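PDB 2F3O: pyruvate formate-lyase 2 from Archaeoglobus fulgidus, which is a glycyl radical enzyme of the pyruvate formate-lyase family whose physiological reaction is not established, though it probably acts as a lyase. Local coordinates for residues I273-D279 with Q333-G339; T352-E357 with S380-L385; V369-N374 with N395-D401; C426-A430 with P686-S690. All coordinates share one frame; numbering follows the deposited sequence.

Contact 1 of 4, residues I273-D279 with Q333-G339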
loop_
_atom_site.group_PDB
_atom_site.type_symbol
_atom_site.label_atom_id
_atom_site.label_comp_id
_atom_site.label_asym_id
_atom_site.label_seq_id
_atom_site.Cartn_x
_atom_site.Cartn_y
_atom_site.Cartn_z
ATOM N N ILE A 273 19.322 22.531 -16.382
ATOM C CA ILE A 273 19.915 21.926 -15.206
ATOM C C ILE A 273 20.450 23.070 -14.357
ATOM O O ILE A 273 21.427 23.708 -14.718
ATOM C CB ILE A 273 21.055 20.989 -15.589
ATOM C CG1 ILE A 273 20.580 19.988 -16.623
ATOM C CG2 ILE A 273 21.586 20.265 -14.377
ATOM C CD1 ILE A 273 21.654 19.035 -17.049
ATOM N N SER A 274 19.801 23.339 -13.234
ATOM C CA SER A 274 20.026 24.590 -12.517
ATOM C C SER A 274 20.660 24.385 -11.156
ATOM O O SER A 274 20.758 23.259 -10.670
ATOM C CB SER A 274 18.708 25.339 -12.384
ATOM O OG SER A 274 18.117 25.504 -13.670
ATOM N N MET A 275 21.105 25.468 -10.538
ATOM C CA MET A 275 21.884 25.347 -9.315
ATOM C C MET A 275 21.123 25.718 -8.044
ATOM O O MET A 275 21.635 25.553 -6.939
ATOM C CB MET A 275 23.171 26.155 -9.423
ATOM C CG MET A 275 24.233 25.484 -10.272
ATOM S SD MET A 275 25.510 26.659 -10.786
ATOM C CE MET A 275 25.013 26.951 -12.490
ATOM N N GLY A 276 19.908 26.224 -8.202
ATOM C CA GLY A 276 19.037 26.466 -7.059
ATOM C C GLY A 276 19.347 27.695 -6.252
ATOM O O GLY A 276 19.858 28.678 -6.763
ATOM N N ARG A 277 19.048 27.646 -4.969
ATOM C CA ARG A 277 19.309 28.798 -4.113
ATOM C C ARG A 277 20.759 28.876 -3.665
ATOM O O ARG A 277 21.070 28.732 -2.481
ATOM C CB ARG A 277 18.385 28.799 -2.915
ATOM C CG ARG A 277 16.944 28.863 -3.300
ATOM C CD ARG A 277 16.089 28.948 -2.072
ATOM N NE ARG A 277 16.026 30.313 -1.587
ATOM C CZ ARG A 277 15.286 30.662 -0.555
ATOM N NH1 ARG A 277 14.583 29.727 0.051
ATOM N NH2 ARG A 277 15.233 31.924 -0.141
ATOM N N ILE A 278 21.610 29.163 -4.644
ATOM C CA ILE A 278 23.053 29.204 -4.525
ATOM C C ILE A 278 23.564 30.222 -3.508
ATOM O O ILE A 278 24.588 29.994 -2.875
ATOM C CB ILE A 278 23.671 29.428 -5.920
ATOM C CG1 ILE A 278 25.139 29.027 -5.964
ATOM C CG2 ILE A 278 23.457 30.852 -6.389
ATOM C CD1 ILE A 278 25.670 28.852 -7.369
ATOM N N ASP A 279 22.832 31.316 -3.309
ATOM C CA ASP A 279 23.238 32.321 -2.332
ATOM C C ASP A 279 22.969 31.862 -0.903
ATOM O O ASP A 279 23.647 32.285 0.037
ATOM C CB ASP A 279 22.583 33.679 -2.611
ATOM C CG ASP A 279 21.081 33.648 -2.473
ATOM O OD1 ASP A 279 20.436 32.692 -2.946
ATOM O OD2 ASP A 279 20.533 34.607 -1.904
ATOM N N GLN A 333 21.015 27.156 -17.622
ATOM C CA GLN A 333 21.431 26.788 -16.285
ATOM C C GLN A 333 21.080 27.950 -15.394
ATOM O O GLN A 333 21.749 28.963 -15.415
ATOM C CB GLN A 333 22.938 26.548 -16.213
ATOM C CG GLN A 333 23.394 25.268 -16.864
ATOM C CD GLN A 333 24.863 25.288 -17.167
ATOM O OE1 GLN A 333 25.694 25.169 -16.270
ATOM N NE2 GLN A 333 25.198 25.431 -18.441
ATOM N N ALA A 334 20.025 27.804 -14.610
ATOM C CA ALA A 334 19.541 28.911 -13.827
ATOM C C ALA A 334 20.182 29.003 -12.457
ATOM O O ALA A 334 20.719 28.039 -11.938
ATOM C CB ALA A 334 18.056 28.833 -13.694
ATOM N N VAL A 335 20.098 30.174 -11.858
ATOM C CA VAL A 335 20.636 30.360 -10.541
ATOM C C VAL A 335 19.574 31.158 -9.778
ATOM O O VAL A 335 18.955 32.045 -10.363
ATOM C CB VAL A 335 22.041 31.035 -10.666
ATOM C CG1 VAL A 335 22.023 32.538 -10.418
ATOM C CG2 VAL A 335 23.068 30.322 -9.803
ATOM N N THR A 336 19.288 30.797 -8.523
ATOM C CA THR A 336 18.267 31.506 -7.729
ATOM C C THR A 336 18.867 32.245 -6.530
ATOM O O THR A 336 19.455 31.627 -5.640
ATOM C CB THR A 336 17.167 30.556 -7.204
ATOM O OG1 THR A 336 16.690 29.731 -8.269
ATOM C CG2 THR A 336 16.002 31.323 -6.588
ATOM N N ILE A 337 18.722 33.568 -6.514
ATOM C CA ILE A 337 19.171 34.377 -5.388
ATOM C C ILE A 337 18.021 35.114 -4.695
ATOM O O ILE A 337 16.979 35.375 -5.295
ATOM C CB ILE A 337 20.293 35.393 -5.795
ATOM C CG1 ILE A 337 19.766 36.481 -6.742
ATOM C CG2 ILE A 337 21.468 34.681 -6.428
ATOM C CD1 ILE A 337 20.846 37.416 -7.231
ATOM N N GLY A 338 18.217 35.458 -3.429
ATOM C CA GLY A 338 17.221 36.226 -2.681
ATOM C C GLY A 338 16.073 35.394 -2.162
ATOM O O GLY A 338 16.095 34.170 -2.242
ATOM N N GLY A 339 15.063 36.044 -1.615
ATOM C CA GLY A 339 13.883 35.326 -1.150
ATOM C C GLY A 339 13.850 35.220 0.353
ATOM O O GLY A 339 14.650 35.849 1.039
HETATM O O HOH W 1 18.210 27.687 -9.938
#
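Asp-279 sets CG between its own N and carbonyl carbon (chi1 64°), which brings its carboxylate against Ile-337 and Gly-338; Ser-274 keeps OG beside its own N, facing Ala-334. Gly-338 N donates to Asp-279 OD2 at 2.9 Å, nearly straight (N-H...O 172°) but from above the carboxylate plane. Thr-352 OG1, on helix 350-362, is also bonded to this OD2. With an alanine at Asp-279, Gly-338 N and Thr-352 OG1 would probably lose the acceptor they share. Farther along, Ala-334 N donates to Ser-274 OG at 3.1 Å, an atom also bonded to Ala-272 O. Two main-chain bonds follow, Met-275 N to Ala-334 O at 3.0 Å and Thr-336 N to Gly-276 O at 2.8 Å. Arg-277, bent at chi3, gives NH2 to Gly-338 O at 3.2 Å; the same nitrogen reaches Cys-340 O. Among apolar groups, Ile-278 CG2 meets Val-335 CG2 at 3.5 Å. The segments run in roughly the same direction, 36° apart. An irregular chain segment, with an inverse gamma turn centred on Arg-277 just before helix 278-281, thus runs alongside strand 334-338, at the edge of the mixed sheet within this chain, without forming a regular strand pair.

Contact 2 of 4, residues T352-E357 with S380-L385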
loop_
_atom_site.group_PDB
_atom_site.type_symbol
_atom_site.label_atom_id
_atom_site.label_comp_id
_atom_site.label_asym_id
_atom_site.label_seq_id
_atom_site.Cartn_x
_atom_site.Cartn_y
_atom_site.Cartn_z
ATOM N N THR A 352 24.141 37.361 -1.583
ATOM C CA THR A 352 23.081 37.697 -2.532
ATOM C C THR A 352 23.514 38.901 -3.347
ATOM O O THR A 352 23.449 38.878 -4.580
ATOM C CB THR A 352 21.758 38.046 -1.834
ATOM O OG1 THR A 352 21.423 37.025 -0.896
ATOM C CG2 THR A 352 20.652 38.203 -2.835
ATOM N N TYR A 353 23.988 39.931 -2.642
ATOM C CA TYR A 353 24.451 41.179 -3.255
ATOM C C TYR A 353 25.610 40.945 -4.213
ATOM O O TYR A 353 25.630 41.477 -5.327
ATOM C CB TYR A 353 24.892 42.160 -2.173
ATOM C CG TYR A 353 23.763 42.791 -1.400
ATOM C CD1 TYR A 353 23.402 42.314 -0.147
ATOM C CD2 TYR A 353 23.071 43.883 -1.915
ATOM C CE1 TYR A 353 22.368 42.901 0.575
ATOM C CE2 TYR A 353 22.034 44.475 -1.208
ATOM C CZ TYR A 353 21.682 43.981 0.035
ATOM O OH TYR A 353 20.645 44.572 0.743
ATOM N N LEU A 354 26.567 40.141 -3.754
ATOM C CA LEU A 354 27.723 39.744 -4.542
ATOM C C LEU A 354 27.302 39.157 -5.860
ATOM O O LEU A 354 27.805 39.542 -6.900
ATOM C CB LEU A 354 28.546 38.697 -3.803
ATOM C CG LEU A 354 29.837 39.195 -3.185
ATOM C CD1 LEU A 354 30.779 38.012 -3.026
ATOM C CD2 LEU A 354 30.447 40.283 -4.066
ATOM N N MET A 355 26.348 38.242 -5.806
ATOM C CA MET A 355 25.904 37.564 -6.995
ATOM C C MET A 355 25.214 38.481 -7.995
ATOM O O MET A 355 25.299 38.253 -9.193
ATOM C CB MET A 355 25.060 36.359 -6.621
ATOM C CG MET A 355 25.928 35.223 -6.180
ATOM S SD MET A 355 25.013 34.016 -5.256
ATOM C CE MET A 355 26.292 32.858 -4.807
ATOM N N LEU A 356 24.574 39.534 -7.494
ATOM C CA LEU A 356 23.944 40.537 -8.336
ATOM C C LEU A 356 25.028 41.332 -9.055
ATOM O O LEU A 356 24.902 41.627 -10.248
ATOM C CB LEU A 356 23.099 41.481 -7.478
ATOM C CG LEU A 356 21.780 42.109 -7.940
ATOM C CD1 LEU A 356 21.600 43.410 -7.185
ATOM C CD2 LEU A 356 21.657 42.356 -9.444
ATOM N N GLU A 357 26.089 41.664 -8.318
ATOM C CA GLU A 357 27.219 42.432 -8.851
ATOM C C GLU A 357 27.952 41.743 -9.978
ATOM O O GLU A 357 28.204 42.363 -11.001
ATOM C CB GLU A 357 28.230 42.722 -7.760
ATOM C CG GLU A 357 28.072 44.028 -7.058
ATOM C CD GLU A 357 29.376 44.425 -6.400
ATOM O OE1 GLU A 357 29.427 44.426 -5.146
ATOM O OE2 GLU A 357 30.361 44.692 -7.143
ATOM N N SER A 380 17.614 48.618 0.183
ATOM C CA SER A 380 18.875 48.740 -0.549
ATOM C C SER A 380 18.964 47.742 -1.682
ATOM O O SER A 380 19.370 48.088 -2.790
ATOM C CB SER A 380 20.061 48.561 0.384
ATOM O OG SER A 380 19.692 47.751 1.478
ATOM N N PHE A 381 18.542 46.514 -1.410
ATOM C CA PHE A 381 18.603 45.470 -2.409
ATOM C C PHE A 381 17.701 45.763 -3.610
ATOM O O PHE A 381 18.093 45.531 -4.755
ATOM C CB PHE A 381 18.312 44.093 -1.801
ATOM C CG PHE A 381 18.484 42.970 -2.779
ATOM C CD1 PHE A 381 19.723 42.732 -3.364
ATOM C CD2 PHE A 381 17.413 42.178 -3.144
ATOM C CE1 PHE A 381 19.889 41.719 -4.288
ATOM C CE2 PHE A 381 17.571 41.161 -4.057
ATOM C CZ PHE A 381 18.805 40.929 -4.635
ATOM N N LEU A 382 16.516 46.308 -3.347
ATOM C CA LEU A 382 15.594 46.711 -4.423
ATOM C C LEU A 382 16.128 47.879 -5.261
ATOM O O LEU A 382 15.905 47.927 -6.472
ATOM C CB LEU A 382 14.219 47.083 -3.857
ATOM C CG LEU A 382 13.295 46.005 -3.294
ATOM C CD1 LEU A 382 11.871 46.544 -3.168
ATOM C CD2 LEU A 382 13.330 44.802 -4.200
ATOM N N LYS A 383 16.817 48.810 -4.596
ATOM C CA LYS A 383 17.484 49.937 -5.263
ATOM C C LYS A 383 18.559 49.410 -6.196
ATOM O O LYS A 383 18.611 49.775 -7.371
ATOM C CB LYS A 383 18.121 50.896 -4.246
ATOM C CG LYS A 383 17.179 51.955 -3.676
ATOM C CD LYS A 383 17.952 53.211 -3.265
ATOM C CE LYS A 383 17.015 54.322 -2.803
ATOM N NZ LYS A 383 16.177 53.886 -1.648
ATOM N N ARG A 384 19.377 48.511 -5.652
ATOM C CA ARG A 384 20.495 47.912 -6.355
ATOM C C ARG A 384 20.073 47.027 -7.516
ATOM O O ARG A 384 20.801 46.896 -8.492
ATOM C CB ARG A 384 21.339 47.123 -5.370
ATOM C CG ARG A 384 22.801 47.126 -5.718
ATOM C CD ARG A 384 23.661 47.126 -4.457
ATOM N NE ARG A 384 24.885 46.348 -4.661
ATOM C CZ ARG A 384 25.904 46.296 -3.806
ATOM N NH1 ARG A 384 25.862 46.988 -2.669
ATOM N NH2 ARG A 384 26.968 45.551 -4.096
ATOM N N LEU A 385 18.899 46.418 -7.401
ATOM C CA LEU A 385 18.304 45.684 -8.502
ATOM C C LEU A 385 17.867 46.647 -9.575
ATOM O O LEU A 385 18.071 46.398 -10.760
ATOM C CB LEU A 385 17.061 44.953 -8.035
ATOM C CG LEU A 385 17.176 43.554 -7.461
ATOM C CD1 LEU A 385 15.917 43.279 -6.656
ATOM C CD2 LEU A 385 17.360 42.544 -8.588
#
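Tyr-353 and Phe-381 form the aromatic part of this helix-helix contact, a T-shaped pair with ring centroids 5.3 Å apart and planes at 86°. The edge of Phe-381 is directed at the Tyr-353 face, CD1 lying 3.6 Å from Tyr-353 CE2; CG of Phe-381 stands anti to its backbone N (chi1 -175°), which carries the ring across between the helices. Aliphatic groups extend this packing. Leu-356 CD1 meets Phe-381 CE1 at 3.8 Å, and Thr-352 CG2 approaches Phe-381 CZ at the same 3.8 Å, its side chain at about a right angle to the phenylalanine. Among polar contacts, Ser-380 OG gives a weak hydrogen bond to Tyr-353 OH at 3.4 Å. The ionic contact is a salt bridge between Glu-357 OE1 and Arg-384 NH2, 2.9 Å long, with the carboxylate at the guanidinium edge. Tyr-353 CD2 lies over one face of that guanidinium, offset toward its rim. Helices 350-362 and 379-390 are nearly parallel here, 7° between directions. Leu-356 and Phe-381 are buried whereas Glu-357 is exposed, which implies an apolar seam toward the sheet, bordered on the solvent side by one ion pair.

Contact 3 of 4, residues V369-N374 with N395-D401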
loop_
_atom_site.group_PDB
_atom_site.type_symbol
_atom_site.label_atom_id
_atom_site.label_comp_id
_atom_site.label_asym_id
_atom_site.label_seq_id
_atom_site.Cartn_x
_atom_site.Cartn_y
_atom_site.Cartn_z
ATOM N N VAL A 369 19.890 34.284 -14.383
ATOM C CA VAL A 369 19.782 34.677 -12.977
ATOM C C VAL A 369 18.389 35.124 -12.516
ATOM O O VAL A 369 17.766 36.031 -13.081
ATOM C CB VAL A 369 20.968 35.533 -12.509
ATOM C CG1 VAL A 369 21.834 35.879 -13.695
ATOM C CG2 VAL A 369 20.531 36.723 -11.688
ATOM N N HIS A 370 17.915 34.446 -11.479
ATOM C CA HIS A 370 16.559 34.596 -11.017
ATOM C C HIS A 370 16.541 35.141 -9.623
ATOM O O HIS A 370 17.119 34.560 -8.712
ATOM C CB HIS A 370 15.884 33.250 -11.023
ATOM C CG HIS A 370 15.696 32.681 -12.389
ATOM N ND1 HIS A 370 15.481 31.342 -12.613
ATOM C CD2 HIS A 370 15.685 33.270 -13.606
ATOM C CE1 HIS A 370 15.333 31.128 -13.904
ATOM N NE2 HIS A 370 15.458 32.282 -14.532
ATOM N N VAL A 371 15.887 36.280 -9.455
ATOM C CA VAL A 371 15.914 36.969 -8.175
ATOM C C VAL A 371 14.543 36.904 -7.529
ATOM O O VAL A 371 13.571 37.433 -8.060
ATOM C CB VAL A 371 16.346 38.446 -8.314
ATOM C CG1 VAL A 371 16.719 39.008 -6.967
ATOM C CG2 VAL A 371 17.515 38.584 -9.261
ATOM N N ARG A 372 14.477 36.229 -6.388
ATOM C CA ARG A 372 13.281 36.214 -5.569
ATOM C C ARG A 372 13.208 37.486 -4.714
ATOM O O ARG A 372 14.148 37.831 -3.978
ATOM C CB ARG A 372 13.271 34.981 -4.661
ATOM C CG ARG A 372 12.899 33.663 -5.321
ATOM C CD ARG A 372 12.918 32.511 -4.296
ATOM N NE ARG A 372 12.178 32.841 -3.080
ATOM C CZ ARG A 372 11.951 32.000 -2.074
ATOM N NH1 ARG A 372 12.381 30.752 -2.152
ATOM N NH2 ARG A 372 11.270 32.399 -1.003
ATOM N N ILE A 373 12.096 38.201 -4.832
ATOM C CA ILE A 373 11.832 39.316 -3.943
ATOM C C ILE A 373 10.444 39.191 -3.359
ATOM O O ILE A 373 9.574 38.496 -3.913
ATOM C CB ILE A 373 11.930 40.663 -4.653
ATOM C CG1 ILE A 373 11.165 40.639 -5.955
ATOM C CG2 ILE A 373 13.372 41.022 -4.959
ATOM C CD1 ILE A 373 11.441 41.860 -6.762
ATOM N N ASN A 374 10.241 39.868 -2.237
ATOM C CA ASN A 374 8.968 39.832 -1.528
ATOM C C ASN A 374 8.764 41.128 -0.777
ATOM O O ASN A 374 9.582 42.043 -0.875
ATOM C CB ASN A 374 8.910 38.647 -0.556
ATOM C CG ASN A 374 10.144 38.542 0.332
ATOM O OD1 ASN A 374 10.372 39.373 1.199
ATOM N ND2 ASN A 374 10.927 37.507 0.127
ATOM N N ASN A 395 19.478 40.946 -17.980
ATOM C CA ASN A 395 19.865 39.575 -17.665
ATOM C C ASN A 395 19.366 39.094 -16.298
ATOM O O ASN A 395 19.940 38.178 -15.695
ATOM C CB ASN A 395 21.380 39.377 -17.821
ATOM C CG ASN A 395 22.228 40.203 -16.824
ATOM O OD1 ASN A 395 23.433 40.003 -16.736
ATOM N ND2 ASN A 395 21.617 41.115 -16.091
ATOM N N LEU A 396 18.306 39.743 -15.821
ATOM C CA LEU A 396 17.686 39.452 -14.533
ATOM C C LEU A 396 16.253 39.030 -14.746
ATOM O O LEU A 396 15.626 39.438 -15.714
ATOM C CB LEU A 396 17.668 40.707 -13.664
ATOM C CG LEU A 396 18.616 40.822 -12.476
ATOM C CD1 LEU A 396 19.944 40.223 -12.809
ATOM C CD2 LEU A 396 18.779 42.276 -12.056
ATOM N N ALA A 397 15.725 38.211 -13.847
ATOM C CA ALA A 397 14.288 37.982 -13.814
ATOM C C ALA A 397 13.840 38.108 -12.383
ATOM O O ALA A 397 14.554 37.697 -11.466
ATOM C CB ALA A 397 13.942 36.639 -14.341
ATOM N N LEU A 398 12.660 38.680 -12.191
ATOM C CA LEU A 398 12.158 38.934 -10.852
ATOM C C LEU A 398 10.998 38.015 -10.520
ATOM O O LEU A 398 10.052 37.899 -11.288
ATOM C CB LEU A 398 11.750 40.403 -10.719
ATOM C CG LEU A 398 12.942 41.362 -10.819
ATOM C CD1 LEU A 398 12.465 42.782 -10.832
ATOM C CD2 LEU A 398 13.908 41.136 -9.661
ATOM N N PHE A 399 11.085 37.356 -9.374
ATOM C CA PHE A 399 10.074 36.391 -8.960
ATOM C C PHE A 399 9.456 36.834 -7.641
ATOM O O PHE A 399 10.162 37.083 -6.659
ATOM C CB PHE A 399 10.707 35.011 -8.803
ATOM C CG PHE A 399 11.093 34.362 -10.106
ATOM C CD1 PHE A 399 12.266 34.701 -10.751
ATOM C CD2 PHE A 399 10.286 33.398 -10.675
ATOM C CE1 PHE A 399 12.597 34.107 -11.944
ATOM C CE2 PHE A 399 10.628 32.795 -11.859
ATOM C CZ PHE A 399 11.784 33.146 -12.493
ATOM N N PHE A 400 8.134 36.935 -7.614
ATOM C CA PHE A 400 7.448 37.493 -6.452
ATOM C C PHE A 400 6.936 36.392 -5.539
ATOM O O PHE A 400 6.067 35.619 -5.937
ATOM C CB PHE A 400 6.352 38.461 -6.911
ATOM C CG PHE A 400 6.897 39.632 -7.703
ATOM C CD1 PHE A 400 6.916 39.613 -9.090
ATOM C CD2 PHE A 400 7.456 40.730 -7.054
ATOM C CE1 PHE A 400 7.456 40.668 -9.813
ATOM C CE2 PHE A 400 7.994 41.794 -7.783
ATOM C CZ PHE A 400 7.993 41.758 -9.161
ATOM N N ASP A 401 7.504 36.321 -4.335
ATOM C CA ASP A 401 7.290 35.201 -3.411
ATOM C C ASP A 401 5.837 34.899 -3.063
ATOM O O ASP A 401 5.418 33.753 -3.064
ATOM C CB ASP A 401 8.057 35.424 -2.112
ATOM C CG ASP A 401 9.498 35.045 -2.223
ATOM O OD1 ASP A 401 9.877 34.483 -3.266
ATOM O OD2 ASP A 401 10.249 35.292 -1.264
#
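Val-371 pairs with Leu-398, and Arg-372 with Phe-399, on strands 368-373 and 396-400, the two parallel strands of a beta-alpha-beta unit connected through helix 379-390. Bonds run from Val-371 N to Ala-397 O at 2.8 Å, from Phe-399 N to Val-371 O at 2.8 Å, and from Ile-373 N to Phe-399 O at 2.9 Å, the regular ladder of parallel strands. On the face bearing His-370, Arg-372 and Phe-399, the phenylalanine rim lies over one face of the imidazole, CE1 3.4 Å from His-370 CG. The ring planes meet obliquely at 57°, and His-370 ND1 is bonded to Thr-423 OG1. The strands are central members of a five-stranded mixed sheet, with 334-338 beyond 368-373 and antiparallel 722-728 beyond 396-400. On the other face, Ile-373 and Phe-400 lie side by side, pointing the same way, CD1 of the isoleucine 3.6 Å from CE2 of the phenylalanine; Leu-398 CD2 packs against Val-371 and Ile-373. At the C-terminal end of the strands, Arg-372, bent at chi3 (49°), grips Asp-401 side-on. NE meets OD1 on its syn side at 2.8 Å, while NH2 reaches OD2 from above the carboxylate plane; the two groups are turned 75° apart. Asn-374 ND2 donates to the same OD2 at 2.7 Å from the opposite face, and two bonds thus hold that oxygen. Tyr-421 OH is bonded to Asp-401 OD1, and Leu-419 O and Tyr-421 O accept from the guanidinium.

Contact 4 of 4, residues C426-A430 with P686-S690; sequences CVEIA and PNGAS
Glu-428 and Asn-687 lie side by side and point the same way, the carboxylate and amide planes 43° apart, with Glu-428 CG 3.8 Å from Asn-687 ND2. Glu-428 bends at chi2 (102°), which folds OE2 back to the N-H of Val-427; Val-427 N meets Glu-428 OE2 on its anti side at 2.9 Å, and a weak bond comes from Cys-426 N. The other oxygen, OE1, is bonded to Ser-439 OG and to a glycerol probably from the crystallisation liquor; Ser-439 O accepts from Asn-687 ND2. A water donates to both Asn-687 OD1 and Ile-429 O, joining the segments. Were Glu-428 an alanine, Val-427 N would probably lose this acceptor and Ser-439 OG this partner. Backbone approach is direct: Glu-428 CA makes a CA-H...O contact with Asn-687 O at 3.3 Å. Gly-688 has a positive phi (99°), and a side chain there would probably crowd Val-427 O. Val-427 CG1 packs on Ser-690 CB at 3.8 Å. Ser-690 OG is bonded to Ala-751 O, next to Gly-752, the predicted radical site. Segment 426-430 (CVEIA, with Cys-426 and Glu-428) is consistent with the active-site cysteine loop of glycyl radical enzymes, close in relatives to the glycyl radical loop; segment 686-690 lies against it.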
loop_
_atom_site.group_PDB
_atom_site.type_symbol
_atom_site.label_atom_id
_atom_site.label_comp_id
_atom_site.label_asym_id
_atom_site.label_seq_id
_atom_site.Cartn_x
_atom_site.Cartn_y
_atom_site.Cartn_z
ATOM N N CYS A 426 13.604 29.091 -17.563
ATOM C CA CYS A 426 13.182 30.469 -17.678
ATOM C C CYS A 426 12.500 31.000 -16.426
ATOM O O CYS A 426 13.033 31.874 -15.721
ATOM C CB CYS A 426 12.171 30.599 -18.786
ATOM S SG CYS A 426 12.700 29.889 -20.282
ATOM N N VAL A 427 11.273 30.523 -16.202
ATOM C CA VAL A 427 10.387 31.097 -15.178
ATOM C C VAL A 427 9.762 30.054 -14.252
ATOM O O VAL A 427 8.968 30.400 -13.372
ATOM C CB VAL A 427 9.222 31.932 -15.809
ATOM C CG1 VAL A 427 9.752 32.971 -16.758
ATOM C CG2 VAL A 427 8.226 31.037 -16.529
ATOM N N GLU A 428 10.118 28.786 -14.464
ATOM C CA GLU A 428 9.553 27.651 -13.726
ATOM C C GLU A 428 9.944 27.587 -12.251
ATOM O O GLU A 428 11.108 27.784 -11.896
ATOM C CB GLU A 428 9.947 26.359 -14.407
ATOM C CG GLU A 428 9.666 26.380 -15.892
ATOM C CD GLU A 428 10.911 26.629 -16.719
ATOM O OE1 GLU A 428 11.690 25.683 -16.931
ATOM O OE2 GLU A 428 11.121 27.776 -17.155
ATOM N N ILE A 429 8.952 27.320 -11.402
ATOM C CA ILE A 429 9.155 27.259 -9.959
ATOM C C ILE A 429 8.860 25.858 -9.430
ATOM O O ILE A 429 8.079 25.098 -10.025
ATOM C CB ILE A 429 8.300 28.289 -9.218
ATOM C CG1 ILE A 429 6.829 28.145 -9.595
ATOM C CG2 ILE A 429 8.769 29.690 -9.534
ATOM C CD1 ILE A 429 5.922 28.804 -8.600
ATOM N N ALA A 430 9.494 25.527 -8.306
ATOM C CA ALA A 430 9.536 24.152 -7.802
ATOM C C ALA A 430 10.081 24.155 -6.395
ATOM O O ALA A 430 10.906 24.988 -6.070
ATOM C CB ALA A 430 10.426 23.263 -8.706
ATOM N N PRO A 686 1.137 26.761 -11.231
ATOM C CA PRO A 686 2.335 26.474 -10.436
ATOM C C PRO A 686 3.607 26.122 -11.209
ATOM O O PRO A 686 4.592 25.781 -10.584
ATOM C CB PRO A 686 1.905 25.271 -9.602
ATOM C CG PRO A 686 0.968 24.546 -10.504
ATOM C CD PRO A 686 0.238 25.588 -11.291
ATOM N N ASN A 687 3.604 26.185 -12.531
ATOM C CA ASN A 687 4.844 25.965 -13.264
ATOM C C ASN A 687 5.467 27.272 -13.779
ATOM O O ASN A 687 6.394 27.253 -14.565
ATOM C CB ASN A 687 4.619 24.975 -14.405
ATOM C CG ASN A 687 5.917 24.391 -14.948
ATOM O OD1 ASN A 687 6.614 23.633 -14.278
ATOM N ND2 ASN A 687 6.234 24.736 -16.173
ATOM N N GLY A 688 4.948 28.410 -13.321
ATOM C CA GLY A 688 5.511 29.728 -13.647
ATOM C C GLY A 688 4.820 30.506 -14.756
ATOM O O GLY A 688 4.059 29.943 -15.542
ATOM N N ALA A 689 5.093 31.806 -14.817
ATOM C CA ALA A 689 4.558 32.656 -15.885
ATOM C C ALA A 689 5.637 33.585 -16.376
ATOM O O ALA A 689 6.497 33.984 -15.609
ATOM C CB ALA A 689 3.388 33.462 -15.402
ATOM N N SER A 690 5.601 33.926 -17.656
ATOM C CA SER A 690 6.570 34.870 -18.194
ATOM C C SER A 690 5.941 36.196 -18.605
ATOM O O SER A 690 5.161 36.250 -19.561
ATOM C CB SER A 690 7.299 34.271 -19.383
ATOM O OG SER A 690 7.948 35.275 -20.133
HETATM O O HOH W 2 8.607 23.636 -12.267
#

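In the fold
Contacts 1 and 3 belong to one sheet, their centres about 10 Å apart: Val-335 O lies 2.8 Å from His-370 N, a probable hydrogen bond. Contact 2 backs the same sheet with its two helices, about 11 Å from contact 3 between centres, where Phe-381 CZ meets Val-371 CG1 at 3.7 Å. Contact 4 lies beside the His-370 and Phe-399 face, also about 11 Å from contact 3 between centres, with Phe-399 CE2 3.3 Å from Val-427 O. A bound glycerol lies about 3 Å from the Glu-428 side chain; those of Ser-274 and His-370 are each about 8 Å from a glycerol. Contact 2, about 22 Å from contact 4 between centres, is remote from this probable active-site region.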